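Local coordinates for protein DnaB intein (Synechocystis sp., PDB 1MI8) that probably carries out protein splicing, excising itself from a precursor of the replicative DNA helicase DnaB and joining the flanking sequences, at residues A[76-80]-A[81-85]. The protein carries 4 engineered substitutions. Sequence-based numbering, arbitrary orientation.
Sequences RFLTI and DGWKR
Phe-77 and Lys-84 form an antiparallel hydrogen-bonded pair, Phe-77 N to Lys-84 O at 2.9 Å and Lys-84 N to Phe-77 O at 3.0 Å, in a beta hairpin with a two-residue loop, part of the intein splicing domain. A type I turn from Thr-79 to Gly-82 reverses the chain; the backbone conformation of Gly-82 would jam any CB against the preceding carbonyl oxygen. Such a short ribbon divides its side chains between two faces. On one, Leu-78 lies over the Trp-83 indole, its CB 3.8 Å from the six-membered-ring centroid in a CH-pi contact and its CD1 over the same face. With CG anti to the carbonyl carbon (chi1 -67°), the indole reaches back across the partner strand, while NE1 bonds to Glu-37 and the ring meets His-155 edge-to-face. With an alanine at Trp-83, Leu-78 would probably lose the ring under its CB and CD1, and Glu-37 this donor. On the same face, toward the open end of the hairpin, Arg-85 CG sits over the Arg-76 guanidinium, toward its rim, while Arg-85 NH2 salt-bridges Asp-87. On the other face Phe-77 packs against strands 68-71, 94-98 and 152-155. There Lys-84 passes Thr-79 and bends at chi4 (49°), bringing NZ onto Asp-81 OD1 from above the carboxylate plane, a 2.7 Å salt bridge.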
# COMPACT_ATOMS: atom_id res chain seq x y z
N ARG A 76 10.46 -8.60 -5.32
CA ARG A 76 11.17 -7.33 -5.11
C ARG A 76 11.24 -6.31 -6.27
O ARG A 76 11.36 -6.66 -7.46
CB ARG A 76 12.57 -7.65 -4.66
CG ARG A 76 12.59 -8.45 -3.39
CD ARG A 76 14.01 -8.93 -3.09
NE ARG A 76 14.18 -9.11 -1.66
CZ ARG A 76 13.65 -10.11 -0.95
NH1 ARG A 76 12.91 -11.05 -1.54
NH2 ARG A 76 13.88 -10.16 0.35
N PHE A 77 11.13 -5.04 -5.88
CA PHE A 77 11.18 -3.88 -6.77
C PHE A 77 12.31 -2.96 -6.32
O PHE A 77 12.71 -2.98 -5.13
CB PHE A 77 9.86 -3.12 -6.74
CG PHE A 77 8.71 -3.92 -7.22
CD1 PHE A 77 8.14 -4.91 -6.40
CD2 PHE A 77 8.25 -3.77 -8.54
CE1 PHE A 77 7.12 -5.75 -6.89
CE2 PHE A 77 7.24 -4.60 -9.04
CZ PHE A 77 6.67 -5.59 -8.22
N LEU A 78 12.81 -2.15 -7.24
CA LEU A 78 13.95 -1.36 -6.91
C LEU A 78 13.58 -0.01 -6.41
O LEU A 78 12.99 0.80 -7.14
CB LEU A 78 14.93 -1.30 -8.07
CG LEU A 78 16.20 -0.49 -7.79
CD1 LEU A 78 17.08 -1.13 -6.63
CD2 LEU A 78 16.98 -0.43 -9.07
N THR A 79 13.93 0.17 -5.13
CA THR A 79 13.65 1.40 -4.38
C THR A 79 14.89 2.32 -4.35
O THR A 79 16.00 1.87 -4.65
CB THR A 79 13.23 0.95 -2.94
OG1 THR A 79 11.80 0.76 -2.90
CG2 THR A 79 13.68 1.81 -1.94
N ILE A 80 14.69 3.60 -4.02
CA ILE A 80 15.80 4.53 -3.90
C ILE A 80 16.75 3.94 -2.87
O ILE A 80 17.95 4.10 -2.99
CB ILE A 80 15.35 5.94 -3.43
CG1 ILE A 80 14.55 6.64 -4.56
CG2 ILE A 80 16.57 6.79 -3.18
CD1 ILE A 80 13.71 7.87 -4.12
N ASP A 81 16.26 3.25 -1.84
CA ASP A 81 17.32 2.69 -1.03
C ASP A 81 17.45 1.17 -1.10
O ASP A 81 17.68 0.48 -0.12
CB ASP A 81 17.37 3.30 0.42
CG ASP A 81 16.19 2.96 1.29
OD1 ASP A 81 16.07 1.77 1.63
OD2 ASP A 81 15.41 3.89 1.66
N GLY A 82 17.34 0.66 -2.32
CA GLY A 82 17.51 -0.76 -2.53
C GLY A 82 16.31 -1.62 -2.86
O GLY A 82 15.20 -1.15 -2.94
N TRP A 83 16.55 -2.90 -3.06
CA TRP A 83 15.46 -3.80 -3.38
C TRP A 83 14.55 -4.02 -2.16
O TRP A 83 15.03 -4.17 -1.04
CB TRP A 83 16.02 -5.11 -3.89
CG TRP A 83 16.71 -4.99 -5.23
CD1 TRP A 83 18.08 -5.00 -5.47
CD2 TRP A 83 16.09 -5.00 -6.52
NE1 TRP A 83 18.33 -5.04 -6.83
CE2 TRP A 83 17.13 -5.04 -7.50
CE3 TRP A 83 14.76 -4.98 -6.95
CZ2 TRP A 83 16.88 -5.07 -8.87
CZ3 TRP A 83 14.50 -5.01 -8.34
CH2 TRP A 83 15.56 -5.06 -9.28
N LYS A 84 13.23 -3.94 -2.38
CA LYS A 84 12.24 -4.15 -1.29
C LYS A 84 11.10 -5.05 -1.81
O LYS A 84 10.70 -4.98 -2.98
CB LYS A 84 11.63 -2.81 -0.81
CG LYS A 84 12.57 -1.84 -0.04
CD LYS A 84 11.72 -0.72 0.59
CE LYS A 84 12.51 0.10 1.61
NZ LYS A 84 13.76 0.47 0.97
N ARG A 85 10.59 -5.90 -0.92
CA ARG A 85 9.50 -6.81 -1.24
C ARG A 85 8.25 -5.96 -1.42
O ARG A 85 8.09 -4.90 -0.75
CB ARG A 85 9.23 -7.78 -0.04
CG ARG A 85 10.30 -8.86 0.25
CD ARG A 85 10.15 -9.44 1.70
NE ARG A 85 8.81 -9.95 1.94
CZ ARG A 85 8.49 -11.23 1.99
NH1 ARG A 85 9.44 -12.15 1.85
NH2 ARG A 85 7.20 -11.60 2.14